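Local coordinates for protein beta-mannosidase (Trichoderma harzianum, PDB 4CVU) that probably hydrolyses beta-linked mannose residues from the non-reducing ends of oligosaccharides, at residues A[497-500]-A[505-508]; A[512-517]-A[556-561]; A[520-525]-A[532-537]. One frame throughout, in Å; residues are numbered along the deposited sequence.

All three contacts draw on helix 506-528 and follow one another along it. Contact 1 (497-500 with 505-508) holds its start against helix 490-501, contact 2 (512-517 with 556-561) joins its middle to a glycosylated loop, and contact 3 (520-525 with 532-537) packs its later turns on a strand. The centres of contacts 1 and 2 are 12 Å apart and those of 2 and 3 are 13 Å apart. Contacts 1 and 3 do not touch, with about 11 Å between nearest atoms. Y534 OH lies 2.6 Å from F517 O, tying contact 3 to contact 2. Mannose D, part of the glycan that N560 carries, reaches both contacts 1 and 2.

Contact 1: A[497-500]-A[505-508]; sequences IAQG and TYPY. With NA (sodium ion), chain B; MAN (alpha-D-mannopyranose), chain D.
The backbones of 497-500 and 505-508 come closest at Q499 and Y506, whose CA atoms are 5.2 Å apart where helix 490-501 gives way to helix 506-528. No hydrogen bond joins the two segments, and the contact rests on how the Y506 ring is packed. The CB of Q499 sits 3.6 Å from the centroid of the Y506 ring and only 9° off the ring normal, so its C-H groups address the middle of one face in a well-centred CH-pi contact. Y506 presents this face because its CG stands opposite the backbone N (chi1 177°), which swings the ring back over the preceding helix. The Q499 chain then bends at chi2, and its amide lies past the CD2/CE2 rim of the tyrosine, its plane 40° from that of the ring. Here OE1 of Q499 comes to 3.3 Å from CD2 of Y506, off the rim of the ring. A498 adds a looser apolar contact, its CB lying 4.3 Å from CD1 of Y506; the same methyl also packs on V179 and L453.

Around this packing, two polar atoms of 505-508 have partners of a different kind. T505 OG1 binds the sodium ion at 2.0 Å, and D502 shares the same metal, so the link between the two helices carries a cation site. Three residues on, the O6 hydroxyl of mannose D donates to the carbonyl O of Y508 over 2.7 Å. The sugar therefore meets the backbone of the helix start.

The division of labour is clear from the geometry: dispersion and CH-pi attraction probably hold the Y506 ring against helix 490-501. Directional polar bonding is given to the metal and the glycan, and Q499 contributes its CB over the ring face and its amide oxygen by the CD2 rim.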
# COMPACT_ATOMS: atom_id res chain seq x y z
N ILE A 497 -5.79 -41.31 9.55
CA ILE A 497 -4.76 -40.64 10.37
C ILE A 497 -4.98 -41.05 11.86
O ILE A 497 -4.04 -41.40 12.56
CB ILE A 497 -4.77 -39.09 10.21
CG1 ILE A 497 -4.14 -38.70 8.88
CG2 ILE A 497 -3.99 -38.44 11.35
CD1 ILE A 497 -4.32 -37.24 8.54
N ALA A 498 -6.22 -41.02 12.30
CA ALA A 498 -6.55 -41.44 13.64
C ALA A 498 -6.24 -42.93 13.89
O ALA A 498 -5.70 -43.25 14.93
CB ALA A 498 -7.96 -41.10 13.98
N GLN A 499 -6.54 -43.80 12.95
CA GLN A 499 -6.16 -45.19 13.09
C GLN A 499 -4.66 -45.37 13.22
O GLN A 499 -4.20 -46.09 14.09
CB GLN A 499 -6.73 -46.06 11.97
CG GLN A 499 -5.95 -47.37 11.73
CD GLN A 499 -6.86 -48.57 11.65
OE1 GLN A 499 -7.22 -49.13 12.66
NE2 GLN A 499 -7.25 -48.96 10.42
N GLY A 500 -3.90 -44.72 12.36
CA GLY A 500 -2.47 -44.74 12.45
C GLY A 500 -1.92 -44.15 13.74
O GLY A 500 -1.00 -44.64 14.31
N THR A 505 -7.40 -46.70 20.47
CA THR A 505 -8.58 -45.87 20.67
C THR A 505 -9.43 -45.67 19.38
O THR A 505 -10.53 -45.17 19.41
CB THR A 505 -8.15 -44.50 21.22
OG1 THR A 505 -7.26 -44.69 22.34
CG2 THR A 505 -9.35 -43.69 21.70
N TYR A 506 -8.90 -46.10 18.24
CA TYR A 506 -9.57 -45.89 16.96
C TYR A 506 -11.01 -46.43 16.87
O TYR A 506 -11.88 -45.73 16.38
CB TYR A 506 -8.72 -46.46 15.82
CG TYR A 506 -9.39 -46.32 14.48
CD1 TYR A 506 -9.61 -45.07 13.94
CD2 TYR A 506 -9.86 -47.44 13.80
CE1 TYR A 506 -10.24 -44.93 12.71
CE2 TYR A 506 -10.49 -47.32 12.59
CZ TYR A 506 -10.68 -46.05 12.05
OH TYR A 506 -11.30 -45.90 10.85
N PRO A 507 -11.28 -47.67 17.35
CA PRO A 507 -12.68 -48.12 17.26
C PRO A 507 -13.64 -47.23 18.05
O PRO A 507 -14.79 -47.05 17.64
CB PRO A 507 -12.65 -49.54 17.83
CG PRO A 507 -11.23 -49.97 17.66
CD PRO A 507 -10.40 -48.73 17.85
N TYR A 508 -13.16 -46.68 19.16
CA TYR A 508 -13.94 -45.72 19.91
C TYR A 508 -14.22 -44.49 19.05
O TYR A 508 -15.37 -44.08 18.97
CB TYR A 508 -13.25 -45.31 21.23
CG TYR A 508 -14.02 -44.29 22.02
CD1 TYR A 508 -15.11 -44.67 22.78
CD2 TYR A 508 -13.66 -42.96 22.02
CE1 TYR A 508 -15.84 -43.74 23.51
CE2 TYR A 508 -14.39 -42.02 22.74
CZ TYR A 508 -15.47 -42.42 23.48
OH TYR A 508 -16.18 -41.51 24.20
NA NA B . -5.41 -44.49 23.12
C1 MAN D . -21.25 -45.99 22.02
C2 MAN D . -22.20 -44.84 22.37
C3 MAN D . -22.00 -43.67 21.45
C4 MAN D . -20.53 -43.29 21.37
C5 MAN D . -19.74 -44.50 20.92
C6 MAN D . -18.26 -44.15 20.77
O2 MAN D . -21.98 -44.42 23.70
O3 MAN D . -22.73 -42.55 21.88
O4 MAN D . -20.37 -42.19 20.47
O5 MAN D . -19.91 -45.56 21.86
O6 MAN D . -17.55 -45.22 20.17

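Contact 2: A[512-517]-A[556-561]; sequences QYENLF and ERYYNT. With NAG (2-acetamido-2-deoxy-beta-D-glucopyranose), chain C; MAN (alpha-D-mannopyranose), chain D; NAG (2-acetamido-2-deoxy-beta-D-glucopyranose), chain E; MAN (alpha-D-mannopyranose), chain F.
E514 and Y558 are brought together by matching first torsions: in each, CG lies opposite the carbonyl carbon and beside the backbone N (chi1 -69° in E514, -60° in Y558). From there the glutamate runs out extended, carrying its carboxylate from helix 506-528 to the end of the tyrosine. Y558 OH donates to E514 OE2 over 2.9 Å, arriving on the anti side of the oxygen and 15° out of the carboxylate plane. OE2 also lies at the edge of the Y558 ring, near its plane.

The same oxygen has further donors. N2 of NAG (chain E) donates to E514 OE2 over 2.8 Å. A water donates to E514 OE2 from a longer 3.2 Å, while accepting from E556 N. The other oxygen, E514 OE1, receives the O3 hydroxyl of NAG (chain E) at 2.5 Å, which is very short. One acetamido sugar thus spans both carboxylate oxygens. Beside this polar cluster, the edge of the Y513 ring comes to Y558, its CE2 lying 3.7 Å from the Y558 OH; the phenol oxygen of Y513 itself bonds to E491.

The sugars arrive from N560, whose ND2 is covalently bonded to C1 of NAG (chain C). A type II' turn from R557 to N560 sets this asparagine, and R557 O takes hydrogen bonds from both N560 ND2 and N560 N, on opposite faces of its carbonyl plane. That first sugar also holds the loop on and just before the turn: its O6 donates to E556 O at 2.9 Å, and Y559 N donates to its O7.

Three donors converging on OE2 would be expected to stabilise a charged carboxylate. The glycan carried by N560 lies back on helix 506-528, where E514 bonds both NAG (chain E) and Y558 of the bearing loop.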
# COMPACT_ATOMS: atom_id res chain seq x y z
N GLN A 512 -17.88 -42.80 17.46
CA GLN A 512 -18.35 -41.43 17.61
C GLN A 512 -18.70 -40.82 16.25
O GLN A 512 -19.67 -40.06 16.13
CB GLN A 512 -17.29 -40.57 18.28
CG GLN A 512 -17.00 -40.87 19.73
CD GLN A 512 -15.92 -39.95 20.27
OE1 GLN A 512 -14.81 -39.93 19.74
NE2 GLN A 512 -16.25 -39.16 21.30
N TYR A 513 -17.87 -41.14 15.25
CA TYR A 513 -18.09 -40.72 13.88
C TYR A 513 -19.44 -41.21 13.38
O TYR A 513 -20.25 -40.42 12.91
CB TYR A 513 -16.96 -41.17 12.94
CG TYR A 513 -17.29 -41.09 11.45
CD1 TYR A 513 -17.36 -39.87 10.79
CD2 TYR A 513 -17.50 -42.25 10.70
CE1 TYR A 513 -17.68 -39.79 9.43
CE2 TYR A 513 -17.79 -42.18 9.35
CZ TYR A 513 -17.88 -40.95 8.72
OH TYR A 513 -18.17 -40.88 7.37
N GLU A 514 -19.65 -42.52 13.48
CA GLU A 514 -20.92 -43.12 13.08
C GLU A 514 -22.06 -42.54 13.90
O GLU A 514 -23.10 -42.18 13.36
CB GLU A 514 -20.88 -44.64 13.26
CG GLU A 514 -19.97 -45.32 12.28
CD GLU A 514 -20.09 -46.82 12.34
OE1 GLU A 514 -20.50 -47.35 13.41
OE2 GLU A 514 -19.77 -47.47 11.31
N ASN A 515 -21.85 -42.40 15.20
CA ASN A 515 -22.91 -41.94 16.09
C ASN A 515 -23.31 -40.51 15.75
O ASN A 515 -24.51 -40.20 15.65
CB ASN A 515 -22.48 -42.04 17.55
CG ASN A 515 -23.54 -41.53 18.50
OD1 ASN A 515 -24.59 -42.15 18.65
ND2 ASN A 515 -23.31 -40.39 19.09
N LEU A 516 -22.32 -39.63 15.54
CA LEU A 516 -22.65 -38.22 15.22
C LEU A 516 -23.10 -38.07 13.77
O LEU A 516 -24.22 -37.57 13.50
CB LEU A 516 -21.47 -37.28 15.48
CG LEU A 516 -21.79 -35.78 15.33
CD1 LEU A 516 -22.97 -35.41 16.20
CD2 LEU A 516 -20.60 -34.88 15.66
N PHE A 517 -22.25 -38.50 12.84
CA PHE A 517 -22.46 -38.18 11.41
C PHE A 517 -23.44 -39.13 10.70
O PHE A 517 -23.91 -38.83 9.60
CB PHE A 517 -21.12 -38.09 10.69
CG PHE A 517 -20.26 -36.95 11.18
CD1 PHE A 517 -20.47 -35.65 10.73
CD2 PHE A 517 -19.29 -37.17 12.14
CE1 PHE A 517 -19.72 -34.59 11.20
CE2 PHE A 517 -18.52 -36.11 12.61
CZ PHE A 517 -18.74 -34.82 12.14
N GLU A 556 -21.69 -47.99 6.04
CA GLU A 556 -20.57 -47.62 5.12
C GLU A 556 -19.74 -48.81 4.69
O GLU A 556 -19.51 -49.72 5.46
CB GLU A 556 -19.68 -46.59 5.77
CG GLU A 556 -20.32 -45.22 5.91
CD GLU A 556 -20.46 -44.55 4.56
OE1 GLU A 556 -19.47 -43.91 4.10
OE2 GLU A 556 -21.52 -44.72 3.93
N ARG A 557 -19.32 -48.81 3.43
CA ARG A 557 -18.38 -49.80 2.92
C ARG A 557 -17.03 -49.72 3.59
O ARG A 557 -16.41 -50.72 3.87
CB ARG A 557 -18.15 -49.64 1.41
CG ARG A 557 -17.46 -50.85 0.81
CD ARG A 557 -17.43 -50.80 -0.69
NE ARG A 557 -18.68 -51.21 -1.26
CZ ARG A 557 -19.02 -52.48 -1.43
NH1 ARG A 557 -18.22 -53.42 -1.04
NH2 ARG A 557 -20.18 -52.80 -1.97
N TYR A 558 -16.58 -48.50 3.83
CA TYR A 558 -15.23 -48.27 4.32
C TYR A 558 -14.24 -49.01 3.40
O TYR A 558 -14.21 -48.79 2.23
CB TYR A 558 -15.07 -48.67 5.80
CG TYR A 558 -15.93 -47.96 6.77
CD1 TYR A 558 -15.74 -46.64 7.01
CD2 TYR A 558 -16.91 -48.60 7.48
CE1 TYR A 558 -16.50 -45.96 7.91
CE2 TYR A 558 -17.71 -47.93 8.38
CZ TYR A 558 -17.47 -46.59 8.59
OH TYR A 558 -18.20 -45.88 9.43
N TYR A 559 -13.47 -49.92 3.97
CA TYR A 559 -12.37 -50.57 3.27
C TYR A 559 -12.69 -52.05 2.97
O TYR A 559 -11.80 -52.84 2.74
CB TYR A 559 -11.02 -50.26 3.99
CG TYR A 559 -11.09 -48.84 4.61
CD1 TYR A 559 -11.61 -47.75 3.86
CD2 TYR A 559 -10.81 -48.60 5.94
CE1 TYR A 559 -11.79 -46.48 4.41
CE2 TYR A 559 -11.00 -47.33 6.50
CZ TYR A 559 -11.48 -46.27 5.74
OH TYR A 559 -11.63 -45.02 6.32
N ASN A 560 -13.97 -52.38 2.97
CA ASN A 560 -14.46 -53.71 2.56
C ASN A 560 -14.53 -53.73 1.05
O ASN A 560 -15.61 -53.68 0.48
CB ASN A 560 -15.85 -54.01 3.11
CG ASN A 560 -15.87 -54.16 4.62
OD1 ASN A 560 -15.40 -55.16 5.16
ND2 ASN A 560 -16.43 -53.16 5.31
N THR A 561 -13.36 -53.80 0.41
CA THR A 561 -13.27 -53.64 -1.03
C THR A 561 -12.77 -54.89 -1.72
O THR A 561 -12.25 -55.82 -1.08
CB THR A 561 -12.36 -52.47 -1.39
OG1 THR A 561 -11.07 -52.69 -0.84
CG2 THR A 561 -12.93 -51.16 -0.87
C1 NAG C . -16.60 -53.10 6.76
C2 NAG C . -15.61 -52.57 7.78
C3 NAG C . -16.11 -52.68 9.22
C4 NAG C . -17.51 -52.11 9.33
C5 NAG C . -18.42 -52.73 8.27
C6 NAG C . -19.80 -52.10 8.25
C7 NAG C . -13.32 -52.72 6.93
C8 NAG C . -12.10 -53.59 6.80
N2 NAG C . -14.35 -53.26 7.59
O3 NAG C . -15.18 -52.00 10.05
O4 NAG C . -18.09 -52.35 10.59
O5 NAG C . -17.87 -52.49 7.00
O6 NAG C . -19.70 -50.71 8.13
O7 NAG C . -13.33 -51.57 6.45
C1 MAN D . -21.25 -45.99 22.02
C2 MAN D . -22.20 -44.84 22.37
C3 MAN D . -22.00 -43.67 21.45
C4 MAN D . -20.53 -43.29 21.37
C5 MAN D . -19.74 -44.50 20.92
C6 MAN D . -18.26 -44.15 20.77
O2 MAN D . -21.98 -44.42 23.70
O3 MAN D . -22.73 -42.55 21.88
O4 MAN D . -20.37 -42.19 20.47
O5 MAN D . -19.91 -45.56 21.86
O6 MAN D . -17.55 -45.22 20.17
C1 NAG E . -17.72 -51.35 11.55
C2 NAG E . -18.92 -50.94 12.37
C3 NAG E . -18.49 -49.92 13.41
C4 NAG E . -17.33 -50.44 14.26
C5 NAG E . -16.24 -50.84 13.27
C6 NAG E . -14.93 -51.29 13.90
C7 NAG E . -21.10 -50.82 11.29
C8 NAG E . -22.06 -50.05 10.47
N2 NAG E . -19.93 -50.27 11.56
O3 NAG E . -19.60 -49.51 14.16
O4 NAG E . -16.87 -49.36 15.06
O5 NAG E . -16.71 -51.84 12.40
O6 NAG E . -15.31 -52.12 14.95
O7 NAG E . -21.42 -51.93 11.65
C1 MAN F . -20.07 -47.75 19.50
C2 MAN F . -21.24 -47.85 20.47
C3 MAN F . -22.38 -48.54 19.73
C4 MAN F . -22.71 -47.77 18.43
C5 MAN F . -21.47 -47.57 17.57
C6 MAN F . -21.77 -46.70 16.34
O2 MAN F . -21.77 -46.57 20.82
O3 MAN F . -23.52 -48.50 20.54
O4 MAN F . -23.68 -48.46 17.70
O5 MAN F . -20.45 -46.97 18.35
O6 MAN F . -22.07 -45.37 16.68
O HOH W 1 -21.44 -47.01 8.65

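Contact 3: A[520-525]-A[532-537]; sequences TLFNVL and ISYSPC. With MAN (alpha-D-mannopyranose), chain G.
Y534 packs against L521, F522 and L525 on helix 506-528. L525 reaches it with one branch: CD2 touches Y534 CB at 3.7 Å and also rests near the I532 carbonyl. F522 runs past the tyrosine in the opposite sense, its CD1 3.7 Å from Y534 CD2. Their planes are inclined by only 27°, yet with centroids 5.8 Å apart the rings are slid too far to stack. At the phenol end, L521 CB lies 3.7 Å from Y534 OH. With CG placed opposite its backbone N (chi1 -177°), Y534 lets its hydroxyl bond to F517 O, earlier on the same helix. Replacing Y534 with an alanine would probably leave that carbonyl without its hydroxyl partner and open a gap between L521, F522 and L525.

In the next shell, W484 backs L525 and I532, while backbone bonds from S533 and S535 to W484 align strand 534-535 beside strand 481-485. V472 of helix 458-475 covers L525 too. Strands 481-485 and 534-535 pair in parallel, and the chain between them passes through helices 490-501 and 506-528, the latter packed on strand 534-535. This beta-alpha-beta crossover with an extra helix is consistent with one unit of the (beta/alpha)8 barrel of family 2 glycoside hydrolases.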
# COMPACT_ATOMS: atom_id res chain seq x y z
N THR A 520 -27.09 -39.81 14.40
CA THR A 520 -27.76 -38.55 14.78
C THR A 520 -28.12 -37.75 13.53
O THR A 520 -29.29 -37.48 13.26
CB THR A 520 -26.91 -37.67 15.69
OG1 THR A 520 -26.48 -38.43 16.81
CG2 THR A 520 -27.69 -36.46 16.19
N LEU A 521 -27.10 -37.40 12.75
CA LEU A 521 -27.28 -36.51 11.60
C LEU A 521 -28.17 -37.07 10.47
O LEU A 521 -29.02 -36.36 9.96
CB LEU A 521 -25.92 -36.04 11.07
CG LEU A 521 -25.34 -34.73 11.66
CD1 LEU A 521 -25.53 -34.55 13.14
CD2 LEU A 521 -23.88 -34.59 11.31
N PHE A 522 -27.98 -38.32 10.06
CA PHE A 522 -28.85 -38.84 8.98
C PHE A 522 -30.31 -38.91 9.44
O PHE A 522 -31.21 -38.65 8.66
CB PHE A 522 -28.42 -40.23 8.48
CG PHE A 522 -29.27 -40.75 7.33
CD1 PHE A 522 -29.43 -40.00 6.18
CD2 PHE A 522 -29.89 -42.00 7.41
CE1 PHE A 522 -30.19 -40.46 5.11
CE2 PHE A 522 -30.65 -42.48 6.34
CZ PHE A 522 -30.81 -41.70 5.19
N ASN A 523 -30.53 -39.31 10.70
CA ASN A 523 -31.90 -39.29 11.25
C ASN A 523 -32.49 -37.91 11.26
O ASN A 523 -33.61 -37.74 10.87
CB ASN A 523 -31.98 -39.92 12.64
CG ASN A 523 -32.33 -41.37 12.56
OD1 ASN A 523 -33.45 -41.70 12.16
ND2 ASN A 523 -31.38 -42.26 12.87
N VAL A 524 -31.70 -36.91 11.66
CA VAL A 524 -32.19 -35.51 11.66
C VAL A 524 -32.56 -35.03 10.25
O VAL A 524 -33.62 -34.43 10.04
CB VAL A 524 -31.19 -34.53 12.27
CG1 VAL A 524 -31.62 -33.09 12.05
CG2 VAL A 524 -31.03 -34.78 13.76
N LEU A 525 -31.72 -35.31 9.26
CA LEU A 525 -32.04 -34.93 7.87
C LEU A 525 -33.30 -35.65 7.35
O LEU A 525 -34.18 -35.03 6.72
CB LEU A 525 -30.89 -35.26 6.93
CG LEU A 525 -31.18 -35.07 5.43
CD1 LEU A 525 -31.64 -33.65 5.12
CD2 LEU A 525 -29.94 -35.39 4.63
N ILE A 532 -33.68 -34.82 -0.26
CA ILE A 532 -32.24 -34.55 -0.34
C ILE A 532 -31.41 -35.72 0.18
O ILE A 532 -31.53 -36.08 1.35
CB ILE A 532 -31.87 -33.31 0.45
CG1 ILE A 532 -32.65 -32.09 -0.08
CG2 ILE A 532 -30.36 -33.08 0.37
CD1 ILE A 532 -32.49 -31.81 -1.56
N SER A 533 -30.56 -36.27 -0.69
CA SER A 533 -29.70 -37.41 -0.34
C SER A 533 -28.51 -37.00 0.54
O SER A 533 -28.19 -35.82 0.68
CB SER A 533 -29.15 -38.08 -1.60
OG SER A 533 -30.16 -38.47 -2.46
N TYR A 534 -27.83 -37.99 1.11
CA TYR A 534 -26.88 -37.75 2.16
C TYR A 534 -25.69 -38.63 2.02
O TYR A 534 -25.76 -39.76 1.51
CB TYR A 534 -27.50 -37.99 3.55
CG TYR A 534 -26.58 -37.69 4.73
CD1 TYR A 534 -26.30 -36.38 5.09
CD2 TYR A 534 -26.02 -38.71 5.48
CE1 TYR A 534 -25.47 -36.08 6.15
CE2 TYR A 534 -25.19 -38.44 6.57
CZ TYR A 534 -24.91 -37.12 6.90
OH TYR A 534 -24.08 -36.82 7.95
N SER A 535 -24.57 -38.11 2.50
CA SER A 535 -23.39 -38.89 2.69
C SER A 535 -22.75 -38.40 3.98
O SER A 535 -22.73 -37.18 4.24
CB SER A 535 -22.45 -38.72 1.49
OG SER A 535 -21.21 -39.37 1.72
N PRO A 536 -22.22 -39.33 4.78
CA PRO A 536 -21.64 -38.93 6.05
C PRO A 536 -20.34 -38.10 5.91
O PRO A 536 -19.94 -37.44 6.86
CB PRO A 536 -21.39 -40.25 6.77
CG PRO A 536 -21.34 -41.28 5.70
CD PRO A 536 -22.16 -40.79 4.56
N CYS A 537 -19.68 -38.15 4.74
CA CYS A 537 -18.56 -37.23 4.46
C CYS A 537 -18.33 -37.05 2.98
O CYS A 537 -18.87 -37.80 2.14
CB CYS A 537 -17.27 -37.69 5.13
SG CYS A 537 -16.79 -39.35 4.62
C1 MAN G . -36.85 -42.18 15.88
C2 MAN G . -35.71 -43.14 16.16
C3 MAN G . -34.80 -43.30 14.92
C4 MAN G . -35.68 -43.78 13.76
C5 MAN G . -36.78 -42.74 13.54
C6 MAN G . -37.74 -43.10 12.42
O2 MAN G . -36.34 -44.40 16.47
O3 MAN G . -33.77 -44.27 15.16
O4 MAN G . -34.87 -44.06 12.60
O5 MAN G . -37.58 -42.60 14.72
O6 MAN G . -38.76 -42.09 12.32